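Local coordinates for protein yciF (Escherichia coli, PDB 2GS4) that is a homodimeric stress protein of the ferritin clan that, being related to rubrerythrin, probably binds metal, though its exact role is not established, at residues D8-L13 and T122-L127; L14-S19 and K71-V76; Q23-L28 and E50-I55; R33-E38 and V97-L102; Y112-Y117 and E138-E143. All blocks are in the same frame, centred on the assembly; numbering follows the deposited sequence.

Interaction 1. Residues D8-L13 and T122-L127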
# COMPACT_ATOMS: atom_id res chain seq x y z
N ASP A 8 -15.51 4.25 11.21
CA ASP A 8 -14.35 3.47 11.67
C ASP A 8 -13.36 3.30 10.52
O ASP A 8 -12.15 3.40 10.72
CB ASP A 8 -14.75 2.07 12.15
CG ASP A 8 -15.64 2.07 13.38
OD1 ASP A 8 -15.45 2.91 14.29
OD2 ASP A 8 -16.54 1.21 13.43
N VAL A 9 -13.88 3.03 9.32
CA VAL A 9 -13.02 2.86 8.15
C VAL A 9 -12.27 4.16 7.89
O VAL A 9 -11.07 4.15 7.63
CB VAL A 9 -13.83 2.51 6.87
CG1 VAL A 9 -12.90 2.49 5.65
CG2 VAL A 9 -14.50 1.15 7.02
N PHE A 10 -12.98 5.28 7.97
CA PHE A 10 -12.37 6.57 7.75
C PHE A 10 -11.28 6.87 8.76
O PHE A 10 -10.18 7.29 8.38
CB PHE A 10 -13.42 7.69 7.77
CG PHE A 10 -12.85 9.07 7.55
CD1 PHE A 10 -12.74 9.96 8.61
CD2 PHE A 10 -12.41 9.48 6.29
CE1 PHE A 10 -12.19 11.24 8.42
CE2 PHE A 10 -11.86 10.74 6.09
CZ PHE A 10 -11.75 11.63 7.16
N ILE A 11 -11.57 6.66 10.05
CA ILE A 11 -10.56 6.93 11.06
C ILE A 11 -9.34 6.02 10.86
O ILE A 11 -8.20 6.45 10.98
CB ILE A 11 -11.14 6.81 12.51
CG1 ILE A 11 -10.08 7.23 13.51
CG2 ILE A 11 -11.64 5.41 12.79
CD1 ILE A 11 -9.53 8.55 13.17
N HIS A 12 -9.59 4.75 10.53
CA HIS A 12 -8.51 3.80 10.29
C HIS A 12 -7.61 4.28 9.15
O HIS A 12 -6.39 4.36 9.31
CB HIS A 12 -9.09 2.42 9.93
CG HIS A 12 -8.10 1.51 9.27
ND1 HIS A 12 -7.04 0.94 9.94
CD2 HIS A 12 -8.00 1.09 7.99
CE1 HIS A 12 -6.34 0.19 9.11
NE2 HIS A 12 -6.90 0.27 7.91
N LEU A 13 -8.20 4.59 8.00
CA LEU A 13 -7.42 5.05 6.84
C LEU A 13 -6.69 6.37 7.08
O LEU A 13 -5.59 6.57 6.57
CB LEU A 13 -8.33 5.16 5.61
CG LEU A 13 -8.83 3.84 5.00
CD1 LEU A 13 -9.85 4.14 3.92
CD2 LEU A 13 -7.66 3.05 4.43
N THR A 122 -13.29 11.39 -0.36
CA THR A 122 -14.63 10.90 -0.71
C THR A 122 -15.34 10.40 0.55
O THR A 122 -16.52 10.70 0.76
CB THR A 122 -14.55 9.75 -1.78
OG1 THR A 122 -13.97 10.26 -2.99
CG2 THR A 122 -15.94 9.21 -2.11
N LEU A 123 -14.64 9.66 1.40
CA LEU A 123 -15.23 9.16 2.63
C LEU A 123 -15.66 10.33 3.51
O LEU A 123 -16.77 10.36 4.02
CB LEU A 123 -14.25 8.26 3.39
CG LEU A 123 -13.95 6.92 2.72
CD1 LEU A 123 -13.05 6.10 3.62
CD2 LEU A 123 -15.25 6.17 2.45
N ALA A 124 -14.77 11.31 3.67
CA ALA A 124 -15.09 12.48 4.48
C ALA A 124 -16.34 13.15 3.90
O ALA A 124 -17.25 13.51 4.65
CB ALA A 124 -13.92 13.46 4.48
N GLU A 125 -16.39 13.30 2.58
CA GLU A 125 -17.55 13.93 1.95
C GLU A 125 -18.82 13.15 2.23
O GLU A 125 -19.86 13.73 2.58
CB GLU A 125 -17.36 14.02 0.44
CG GLU A 125 -17.01 15.41 -0.03
CD GLU A 125 -16.88 15.49 -1.53
OE1 GLU A 125 -15.96 14.83 -2.08
OE2 GLU A 125 -17.68 16.20 -2.17
N GLN A 126 -18.74 11.84 2.07
CA GLN A 126 -19.88 10.97 2.29
C GLN A 126 -20.31 10.87 3.76
O GLN A 126 -21.43 10.45 4.05
CB GLN A 126 -19.59 9.59 1.71
CG GLN A 126 -19.67 9.56 0.19
CD GLN A 126 -21.11 9.51 -0.30
OE1 GLN A 126 -21.73 8.45 -0.32
NE2 GLN A 126 -21.65 10.66 -0.68
N LEU A 127 -19.43 11.26 4.68
CA LEU A 127 -19.77 11.20 6.10
C LEU A 127 -20.30 12.56 6.57
O LEU A 127 -20.64 12.72 7.74
CB LEU A 127 -18.56 10.78 6.93
CG LEU A 127 -18.14 9.31 6.85
CD1 LEU A 127 -16.68 9.16 7.26
CD2 LEU A 127 -19.04 8.47 7.75
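In the ferritin-like helical bundle of YciF, F10 near the start of helix 6-33 packs against L123 and A124 in the last turn of helix 95-126 and L127 just after it. The short segments run roughly antiparallel, at 146°, with their axes 10.1 Å apart at closest approach. F10 carries most of the contact. Its CB points to the other helix and CG stands anti to the backbone N (chi1 180°); in the ring, CD2 lies 3.6 Å from L123 CB. Further round the ring, CE2 meets A124 CB at 3.8 Å, while F10 CB is covered by L127 CD1 at 3.6 Å. All three neighbours approach the ring obliquely. L123 reaches back with one methyl: its CD1 touches both L13 CD1 at 3.8 Å and V9 CG1 at 4.1 Å, two residues one helical turn apart. L136 of helix 130-159 and L120 also touch F10, and V9 rests on T119 of the second subunit, so this end of the bundle adjoins the dimer interface. The side chains meet through apolar carbons; cohesion comes from the shape fit of largely buried apolar groups and the exclusion of water, with no directional polar bond to set the helix register.

Interaction 2. Residues L14-S19 and K71-V76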
# COMPACT_ATOMS: atom_id res chain seq x y z
N LEU A 14 -7.32 7.27 7.83
CA LEU A 14 -6.70 8.57 8.12
C LEU A 14 -5.49 8.37 9.03
O LEU A 14 -4.45 9.02 8.85
CB LEU A 14 -7.71 9.49 8.80
CG LEU A 14 -7.21 10.92 9.06
CD1 LEU A 14 -7.12 11.67 7.76
CD2 LEU A 14 -8.18 11.63 10.02
N SER A 15 -5.64 7.47 10.00
CA SER A 15 -4.57 7.17 10.95
C SER A 15 -3.40 6.50 10.23
O SER A 15 -2.23 6.72 10.59
CB SER A 15 -5.09 6.24 12.05
OG SER A 15 -6.08 6.88 12.84
N ASP A 16 -3.72 5.69 9.23
CA ASP A 16 -2.70 5.00 8.45
C ASP A 16 -1.96 6.07 7.64
O ASP A 16 -0.73 6.09 7.59
CB ASP A 16 -3.35 3.99 7.51
CG ASP A 16 -2.60 2.67 7.46
OD1 ASP A 16 -2.92 1.83 6.58
OD2 ASP A 16 -1.70 2.45 8.29
N THR A 17 -2.72 6.98 7.04
CA THR A 17 -2.11 8.04 6.25
C THR A 17 -1.24 8.94 7.13
O THR A 17 -0.17 9.38 6.70
CB THR A 17 -3.20 8.85 5.50
OG1 THR A 17 -3.69 8.06 4.40
CG2 THR A 17 -2.64 10.15 4.96
N TYR A 18 -1.67 9.19 8.37
CA TYR A 18 -0.88 10.01 9.30
C TYR A 18 0.48 9.32 9.44
O TYR A 18 1.52 9.95 9.34
CB TYR A 18 -1.56 10.08 10.67
CG TYR A 18 -0.95 11.08 11.63
CD1 TYR A 18 -1.27 12.44 11.56
CD2 TYR A 18 -0.05 10.67 12.62
CE1 TYR A 18 -0.73 13.36 12.45
CE2 TYR A 18 0.51 11.60 13.52
CZ TYR A 18 0.17 12.94 13.42
OH TYR A 18 0.70 13.85 14.30
N SER A 19 0.45 8.01 9.66
CA SER A 19 1.68 7.24 9.80
C SER A 19 2.52 7.34 8.53
O SER A 19 3.73 7.53 8.60
CB SER A 19 1.36 5.78 10.13
OG SER A 19 2.48 4.94 9.92
N LYS A 71 -5.46 7.00 15.55
CA LYS A 71 -5.08 5.82 16.31
C LYS A 71 -3.64 5.49 15.91
O LYS A 71 -3.27 5.59 14.74
CB LYS A 71 -6.06 4.67 16.02
CG LYS A 71 -7.48 4.92 16.59
CD LYS A 71 -8.47 3.79 16.27
CE LYS A 71 -9.70 3.85 17.18
NZ LYS A 71 -9.38 3.51 18.60
N ARG A 72 -2.82 5.14 16.90
CA ARG A 72 -1.40 4.82 16.68
C ARG A 72 -1.23 3.52 15.89
O ARG A 72 -1.80 2.50 16.25
CB ARG A 72 -0.70 4.70 18.03
CG ARG A 72 0.83 4.70 18.01
CD ARG A 72 1.32 4.85 19.45
NE ARG A 72 2.78 4.96 19.58
CZ ARG A 72 3.37 5.81 20.42
NH1 ARG A 72 2.64 6.61 21.18
NH2 ARG A 72 4.70 5.85 20.50
N MSE A 73 -0.43 3.57 14.83
CA MSE A 73 -0.18 2.39 14.02
C MSE A 73 0.93 2.68 13.01
O MSE A 73 1.27 3.83 12.78
CB MSE A 73 -1.45 1.96 13.27
CG MSE A 73 -2.08 3.05 12.39
SE MSE A 73 -3.61 2.49 11.30
CE MSE A 73 -5.01 2.58 12.64
N LYS A 74 1.52 1.63 12.46
CA LYS A 74 2.58 1.78 11.47
C LYS A 74 1.98 1.35 10.13
O LYS A 74 1.48 0.24 9.99
CB LYS A 74 3.77 0.88 11.81
CG LYS A 74 5.04 1.16 10.97
CD LYS A 74 6.03 2.05 11.73
CE LYS A 74 7.22 2.43 10.87
NZ LYS A 74 7.88 1.26 10.24
N CYS A 75 2.02 2.25 9.15
CA CYS A 75 1.50 1.96 7.82
C CYS A 75 2.53 1.10 7.09
O CYS A 75 3.58 1.60 6.65
CB CYS A 75 1.24 3.27 7.06
SG CYS A 75 0.69 3.07 5.35
N VAL A 76 2.22 -0.19 6.97
CA VAL A 76 3.09 -1.16 6.33
C VAL A 76 3.28 -0.88 4.83
O VAL A 76 4.35 -1.14 4.28
CB VAL A 76 2.54 -2.58 6.57
CG1 VAL A 76 3.27 -3.60 5.73
CG2 VAL A 76 2.71 -2.92 8.06
O HOH W 1 -1.23 6.59 12.99
O HOH W 2 -1.10 -0.23 9.89
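S15 and S19, one turn apart on helix 6-33, receive backbone N-H groups from the loop 71-76, which leads into helix 76-89. Two hydrogen bonds do this work: K71 N donates to S15 OG (2.8 Å, 163°), and C75 N donates to S19 OG (2.8 Å, 157°). Each hydroxyl has a further partner on its own helix, I11 O for S15 and Q23 NE2 for S19.

Water supplies a second kind of link. One molecule donates both to S15 O at 2.6 Å and to K71 O at 2.9 Å, joining a helix carbonyl to a loop carbonyl; another donates to K74 O at 2.6 Å and to D16 OD2.

Packing fills the space between the polar links. The selenomethionine M73 turns at chi3 (81°), and its CE comes 3.7 Å from S15 CB, while SE lies 3.6 Å from D16 OD2. H12 touches M73 as well. D16 OD2 also sits 3.3 Å from C75 CB, close to the start of helix 76-89, where C75 is the N-cap residue.

The chemistry is that of an irregular segment whose polar backbone is met by side-chain hydroxyls and bridging waters in place of a strand or helix partner. The carboxylate of D16, held beside a helix N terminus, probably gains some electrostatic stabilisation there.

Interaction 3. Residues Q23-L28 and E50-I55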
# COMPACT_ATOMS: atom_id res chain seq x y z
N GLN A 23 6.39 8.75 8.20
CA GLN A 23 7.50 7.99 7.65
C GLN A 23 8.03 8.72 6.43
O GLN A 23 9.25 8.79 6.23
CB GLN A 23 7.03 6.59 7.22
CG GLN A 23 6.35 5.78 8.31
CD GLN A 23 5.91 4.42 7.82
OE1 GLN A 23 6.69 3.67 7.24
NE2 GLN A 23 4.65 4.09 8.05
N LEU A 24 7.14 9.29 5.63
CA LEU A 24 7.60 9.99 4.44
C LEU A 24 8.59 11.13 4.78
O LEU A 24 9.57 11.32 4.06
CB LEU A 24 6.42 10.51 3.62
CG LEU A 24 6.67 10.70 2.11
CD1 LEU A 24 7.36 9.47 1.52
CD2 LEU A 24 5.35 10.95 1.40
N THR A 25 8.36 11.86 5.88
CA THR A 25 9.26 12.96 6.27
C THR A 25 10.72 12.52 6.33
O THR A 25 11.60 13.19 5.77
CB THR A 25 8.89 13.59 7.64
OG1 THR A 25 8.93 12.59 8.66
CG2 THR A 25 7.49 14.22 7.59
N ARG A 26 10.98 11.40 7.01
CA ARG A 26 12.34 10.88 7.11
C ARG A 26 12.85 10.48 5.72
O ARG A 26 13.94 10.87 5.31
CB ARG A 26 12.41 9.65 8.04
CG ARG A 26 12.29 9.92 9.55
CD ARG A 26 10.92 9.56 10.13
NE ARG A 26 10.65 8.12 10.19
CZ ARG A 26 9.60 7.58 10.80
NH1 ARG A 26 8.71 8.35 11.42
NH2 ARG A 26 9.42 6.26 10.80
N ALA A 27 12.04 9.71 5.00
CA ALA A 27 12.42 9.24 3.68
C ALA A 27 12.79 10.34 2.69
O ALA A 27 13.77 10.22 1.95
CB ALA A 27 11.31 8.38 3.09
N LEU A 28 12.03 11.43 2.69
CA LEU A 28 12.30 12.52 1.76
C LEU A 28 13.63 13.24 2.05
O LEU A 28 14.30 13.69 1.12
CB LEU A 28 11.13 13.51 1.76
CG LEU A 28 9.82 12.92 1.20
CD1 LEU A 28 8.65 13.84 1.51
CD2 LEU A 28 9.96 12.71 -0.29
N GLU A 50 6.37 20.37 2.15
CA GLU A 50 4.94 20.23 1.88
C GLU A 50 4.34 19.08 2.71
O GLU A 50 3.20 19.18 3.16
CB GLU A 50 4.72 20.02 0.37
CG GLU A 50 3.36 19.48 -0.07
CD GLU A 50 3.27 19.30 -1.59
OE1 GLU A 50 2.78 18.24 -2.04
OE2 GLU A 50 3.68 20.22 -2.34
N THR A 51 5.10 18.01 2.93
CA THR A 51 4.61 16.88 3.72
C THR A 51 4.43 17.25 5.19
O THR A 51 3.47 16.79 5.83
CB THR A 51 5.55 15.64 3.61
OG1 THR A 51 5.57 15.17 2.25
CG2 THR A 51 5.05 14.49 4.50
N HIS A 52 5.34 18.06 5.74
CA HIS A 52 5.20 18.48 7.13
C HIS A 52 3.92 19.31 7.18
O HIS A 52 3.16 19.25 8.15
CB HIS A 52 6.40 19.31 7.59
CG HIS A 52 7.48 18.50 8.25
ND1 HIS A 52 8.73 18.34 7.70
CD2 HIS A 52 7.47 17.78 9.39
CE1 HIS A 52 9.45 17.55 8.48
NE2 HIS A 52 8.71 17.20 9.52
N GLY A 53 3.67 20.08 6.12
CA GLY A 53 2.48 20.90 6.07
C GLY A 53 1.22 20.06 6.00
O GLY A 53 0.18 20.42 6.55
N GLN A 54 1.30 18.92 5.30
CA GLN A 54 0.15 18.03 5.15
C GLN A 54 -0.17 17.35 6.47
O GLN A 54 -1.35 17.04 6.75
CB GLN A 54 0.43 17.03 4.02
CG GLN A 54 0.53 17.74 2.67
CD GLN A 54 1.14 16.91 1.55
OE1 GLN A 54 1.70 15.84 1.78
NE2 GLN A 54 1.04 17.41 0.32
N ILE A 55 0.84 17.11 7.30
CA ILE A 55 0.57 16.50 8.58
C ILE A 55 -0.22 17.54 9.39
O ILE A 55 -1.18 17.20 10.08
CB ILE A 55 1.86 16.07 9.31
CG1 ILE A 55 2.51 14.92 8.53
CG2 ILE A 55 1.55 15.64 10.74
CD1 ILE A 55 3.82 14.40 9.12
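T51 OG1, hydrogen-bonded to H47 O in its own helix, is covered across the interface by L28 CD1 at 3.4 Å. The pair belongs to the antiparallel hairpin formed by helices 6-33 and 38-63 of the ferritin-like bundle, whose short segments here lie at 170° with axes 9.6 Å apart. Giving its hydroxyl to a backbone carbonyl one turn back lets a polar residue sit buried against leucine, and T51 turns its CG2 to the neighbouring helix, 3.9 Å from T25 CG2. T25 is built in a similar way. Its OG1 occupies the crowded position between backbone N and carbonyl carbon (chi1 59°) and bonds to K22 O, while CG2 is left to do the packing. That methyl lies over one face of the H52 imidazole, a CH-pi contact 3.9 Å from the ring centroid and 16° off the normal, displaced toward the rim nearest NE2. The ring comes in from the exposed side of the interface, its side chain crossing that of T25 at about a right angle. On the buried side, L24 carries the packing on to helices 76-89 and 95-126 through M78 and V109. T25 CG2 has one more neighbour: I55 CD1, 4.0 Å away.

Interaction 4. Residues R33-E38 and V97-L102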
# COMPACT_ATOMS: atom_id res chain seq x y z
N ARG A 33 19.21 13.82 -0.29
CA ARG A 33 20.67 13.65 -0.20
C ARG A 33 21.18 12.47 -1.04
O ARG A 33 22.38 12.25 -1.13
CB ARG A 33 21.10 13.39 1.26
CG ARG A 33 20.75 14.48 2.25
CD ARG A 33 21.05 14.11 3.71
NE ARG A 33 20.43 15.10 4.60
CZ ARG A 33 21.02 15.67 5.64
NH1 ARG A 33 22.27 15.37 5.97
NH2 ARG A 33 20.36 16.58 6.35
N ALA A 34 20.26 11.71 -1.64
CA ALA A 34 20.66 10.55 -2.42
C ALA A 34 21.02 10.83 -3.88
O ALA A 34 21.44 9.92 -4.60
CB ALA A 34 19.56 9.49 -2.36
N THR A 35 20.88 12.08 -4.31
CA THR A 35 21.16 12.42 -5.70
C THR A 35 21.99 13.68 -5.91
O THR A 35 21.88 14.65 -5.16
CB THR A 35 19.83 12.57 -6.45
OG1 THR A 35 20.08 12.94 -7.81
CG2 THR A 35 18.97 13.64 -5.79
N SER A 36 22.81 13.67 -6.96
CA SER A 36 23.65 14.82 -7.29
C SER A 36 22.92 15.76 -8.24
O SER A 36 23.46 16.79 -8.63
CB SER A 36 24.98 14.37 -7.92
OG SER A 36 24.76 13.70 -9.15
N ASN A 37 21.71 15.39 -8.63
CA ASN A 37 20.90 16.21 -9.53
C ASN A 37 20.24 17.25 -8.62
O ASN A 37 19.28 16.94 -7.90
CB ASN A 37 19.86 15.34 -10.24
CG ASN A 37 18.81 16.16 -10.99
OD1 ASN A 37 18.40 17.23 -10.53
ND2 ASN A 37 18.37 15.66 -12.14
N GLU A 38 20.77 18.47 -8.63
CA GLU A 38 20.28 19.56 -7.81
C GLU A 38 18.78 19.82 -7.94
O GLU A 38 18.10 20.07 -6.95
CB GLU A 38 21.04 20.85 -8.13
CG GLU A 38 20.56 22.05 -7.35
CD GLU A 38 21.54 22.49 -6.29
OE1 GLU A 38 21.80 21.72 -5.34
OE2 GLU A 38 22.06 23.62 -6.41
N VAL A 97 20.96 6.70 -14.41
CA VAL A 97 20.31 5.43 -14.08
C VAL A 97 19.70 5.61 -12.71
O VAL A 97 18.51 5.38 -12.49
CB VAL A 97 21.34 4.28 -14.01
CG1 VAL A 97 20.65 2.96 -13.81
CG2 VAL A 97 22.18 4.28 -15.27
N ARG A 98 20.56 6.04 -11.79
CA ARG A 98 20.19 6.28 -10.42
C ARG A 98 18.99 7.22 -10.28
O ARG A 98 18.05 6.92 -9.54
CB ARG A 98 21.39 6.87 -9.68
CG ARG A 98 21.09 7.23 -8.25
CD ARG A 98 22.36 7.59 -7.51
NE ARG A 98 22.11 7.64 -6.07
CZ ARG A 98 22.34 6.64 -5.23
NH1 ARG A 98 22.06 6.78 -3.94
NH2 ARG A 98 22.86 5.50 -5.67
N ASP A 99 19.03 8.34 -10.99
CA ASP A 99 17.95 9.32 -10.92
C ASP A 99 16.63 8.84 -11.54
O ASP A 99 15.55 9.23 -11.08
CB ASP A 99 18.42 10.63 -11.56
CG ASP A 99 19.54 11.30 -10.76
OD1 ASP A 99 20.26 12.14 -11.33
OD2 ASP A 99 19.71 10.97 -9.56
N ALA A 100 16.70 8.01 -12.57
CA ALA A 100 15.50 7.49 -13.21
C ALA A 100 14.76 6.62 -12.20
O ALA A 100 13.54 6.69 -12.07
CB ALA A 100 15.86 6.66 -14.44
N ALA A 101 15.53 5.82 -11.47
CA ALA A 101 14.97 4.94 -10.46
C ALA A 101 14.44 5.73 -9.27
O ALA A 101 13.38 5.43 -8.74
CB ALA A 101 16.03 3.94 -10.00
N LEU A 102 15.17 6.76 -8.85
CA LEU A 102 14.73 7.57 -7.71
C LEU A 102 13.42 8.27 -8.01
O LEU A 102 12.49 8.27 -7.20
CB LEU A 102 15.82 8.57 -7.31
CG LEU A 102 17.05 7.91 -6.68
CD1 LEU A 102 18.15 8.94 -6.45
CD2 LEU A 102 16.66 7.25 -5.37
O HOH W 3 22.91 13.26 -11.26
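R98 on helix 95-126 reaches A34 O in the loop that connects helices 6-33 and 38-63 of the ferritin-like bundle. Its CB leaves the helix toward this loop, and CG stands anti to the backbone N (chi1 177°), the chain extended to NE. CD passes 3.8 Å from A34 O. NE then donates to A34 O at 2.8 Å, nearly along the C=O axis (172°), with the oxygen close to the guanidinium plane. NH1 adds a weak bond of 3.3 Å to A34 O and a better one to I89 O, while NH2 bonds to E93 O, so one guanidinium joins the loop to the end of helix 76-89 and the turn after it. An alanine here would probably leave A34 O without these donors and the carbonyls of I89 and E93 without their mate. Next to A34 in the loop, T35 OG1 donates to D99 OD2 at 2.7 Å, meeting it from above the carboxylate plane. T35 OG1 also accepts a hydrogen bond from N37 N (3.1 Å), an ST turn leading to this N-cap of helix 38-63. The other oxygen, D99 OD1, accepts from a water at 2.9 Å that also lies 2.8 Å from S36 OG.

Interaction 5. Residues Y112-Y117 and E138-E143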
# COMPACT_ATOMS: atom_id res chain seq x y z
N TYR A 112 0.51 5.96 -4.52
CA TYR A 112 -0.10 5.55 -3.27
C TYR A 112 -0.76 6.72 -2.53
O TYR A 112 -1.90 6.62 -2.09
CB TYR A 112 0.95 4.92 -2.35
CG TYR A 112 0.42 4.46 -1.01
CD1 TYR A 112 -0.22 3.23 -0.88
CD2 TYR A 112 0.60 5.24 0.13
CE1 TYR A 112 -0.68 2.79 0.36
CE2 TYR A 112 0.14 4.81 1.37
CZ TYR A 112 -0.49 3.59 1.48
OH TYR A 112 -0.92 3.14 2.71
N GLU A 113 -0.05 7.83 -2.40
CA GLU A 113 -0.62 8.98 -1.69
C GLU A 113 -1.87 9.55 -2.34
O GLU A 113 -2.86 9.80 -1.66
CB GLU A 113 0.45 10.05 -1.52
CG GLU A 113 1.57 9.61 -0.58
CD GLU A 113 1.18 9.73 0.88
OE1 GLU A 113 1.27 10.85 1.42
OE2 GLU A 113 0.77 8.72 1.49
N ILE A 114 -1.82 9.73 -3.65
CA ILE A 114 -2.96 10.25 -4.39
C ILE A 114 -4.19 9.36 -4.19
O ILE A 114 -5.27 9.85 -3.85
CB ILE A 114 -2.59 10.38 -5.89
CG1 ILE A 114 -1.63 11.56 -6.05
CG2 ILE A 114 -3.84 10.52 -6.74
CD1 ILE A 114 -0.97 11.66 -7.41
N ALA A 115 -4.03 8.05 -4.38
CA ALA A 115 -5.14 7.13 -4.19
C ALA A 115 -5.65 7.19 -2.75
O ALA A 115 -6.85 7.09 -2.52
CB ALA A 115 -4.70 5.70 -4.55
N SER A 116 -4.73 7.34 -1.79
CA SER A 116 -5.09 7.42 -0.37
C SER A 116 -5.96 8.64 -0.06
O SER A 116 -7.00 8.54 0.59
CB SER A 116 -3.84 7.49 0.51
OG SER A 116 -3.32 6.21 0.81
N TYR A 117 -5.53 9.81 -0.51
CA TYR A 117 -6.28 11.03 -0.26
C TYR A 117 -7.56 11.11 -1.07
O TYR A 117 -8.53 11.74 -0.66
CB TYR A 117 -5.38 12.25 -0.51
CG TYR A 117 -4.49 12.55 0.68
CD1 TYR A 117 -4.98 13.24 1.79
CD2 TYR A 117 -3.16 12.13 0.71
CE1 TYR A 117 -4.18 13.50 2.90
CE2 TYR A 117 -2.35 12.38 1.82
CZ TYR A 117 -2.86 13.07 2.91
OH TYR A 117 -2.06 13.34 3.99
N GLU A 138 -7.31 19.36 -0.75
CA GLU A 138 -6.18 20.26 -0.89
C GLU A 138 -4.90 19.45 -0.92
O GLU A 138 -4.00 19.72 -1.72
CB GLU A 138 -6.16 21.29 0.25
CG GLU A 138 -7.29 22.30 0.12
CD GLU A 138 -7.25 23.38 1.18
OE1 GLU A 138 -8.08 24.31 1.08
OE2 GLU A 138 -6.41 23.30 2.11
N THR A 139 -4.79 18.46 -0.06
CA THR A 139 -3.59 17.64 -0.06
C THR A 139 -3.58 16.83 -1.34
O THR A 139 -2.55 16.71 -2.01
CB THR A 139 -3.54 16.71 1.15
OG1 THR A 139 -3.40 17.50 2.34
CG2 THR A 139 -2.34 15.77 1.05
N LEU A 140 -4.74 16.28 -1.71
CA LEU A 140 -4.83 15.50 -2.93
C LEU A 140 -4.24 16.27 -4.10
O LEU A 140 -3.40 15.76 -4.82
CB LEU A 140 -6.29 15.16 -3.25
CG LEU A 140 -6.49 14.48 -4.60
CD1 LEU A 140 -5.71 13.17 -4.64
CD2 LEU A 140 -7.96 14.23 -4.85
N GLU A 141 -4.66 17.52 -4.27
CA GLU A 141 -4.16 18.33 -5.37
C GLU A 141 -2.66 18.62 -5.30
O GLU A 141 -1.99 18.69 -6.33
CB GLU A 141 -4.96 19.64 -5.48
CG GLU A 141 -6.45 19.41 -5.65
CD GLU A 141 -6.79 18.49 -6.81
OE1 GLU A 141 -7.82 17.79 -6.73
OE2 GLU A 141 -6.03 18.47 -7.80
N GLU A 142 -2.13 18.80 -4.09
CA GLU A 142 -0.70 19.07 -3.95
C GLU A 142 0.10 17.85 -4.38
O GLU A 142 1.13 17.96 -5.03
CB GLU A 142 -0.34 19.44 -2.50
CG GLU A 142 -0.83 20.82 -2.07
CD GLU A 142 -0.47 21.12 -0.62
OE1 GLU A 142 -0.23 20.17 0.15
OE2 GLU A 142 -0.45 22.31 -0.26
N GLU A 143 -0.38 16.67 -4.00
CA GLU A 143 0.29 15.43 -4.36
C GLU A 143 0.24 15.22 -5.87
O GLU A 143 1.19 14.70 -6.46
CB GLU A 143 -0.34 14.25 -3.63
CG GLU A 143 -0.07 14.27 -2.13
CD GLU A 143 1.41 14.40 -1.81
OE1 GLU A 143 1.85 15.53 -1.48
OE2 GLU A 143 2.13 13.39 -1.91
O HOH W 4 -2.88 16.00 4.56
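T139 CG2 sits over the centre of the Y117 ring, a tight CH-pi contact 3.3 Å from the centroid and 12° off the normal. Beside it the helices pack through aliphatic atoms: Y117 CB lies 4.1 Å from L140 CB, I114 CG2 is 3.9 Å from L140 CD1, and I114 CG1 is 3.8 Å from E143 CB. The segments, part of the ferritin-like bundle, run antiparallel at 159° with axes 9.0 Å apart. Further out, a water donates to Y117 OH at 2.8 Å and lies 2.7 Å from T139 OG1, joining the polar ends of the side chains. Y117 OH also bonds to E21 OE2 and T139 OG1 to R57 NH2, which tie the two groups to helices 6-33 and 38-63. A phenylalanine in place of Y117 would probably leave E21 OE2 and the bridging water without their hydroxyl partner. E113 OE1 lies in the plane of the Y117 ring, at its edge, and 4.3 Å from E143 OE2; the other oxygen, E143 OE1, is held by Q54 NE2 and H47 NE2. Carboxylates gathered in a bundle interior, with E110 and E50 close to E143, are consistent with the carboxylate-rich metal site of ferritin-like proteins.

From the N terminus, helix 6-33 enters interactions 1, 2 and 3 in turn. Interaction 1 closes the longest loop, joining the chain's start to the end of helix 95-126; interactions 2, 3 and 4 all nest inside it. Interaction 3, the hairpin of helices 6-33 and 38-63, also nests within interaction 2, which ties the 71-76 loop to the first helix. Interaction 4, tying the 34-37 loop to helix 95-126, crosses both 2 and 3 and lies at the other end of the bundle from interaction 1. Interaction 5 crosses interaction 1, follows the others in series, and joins the last two long helices. It meets interaction 3 at Q54 and E143, and interaction 2 at T17 and Y117.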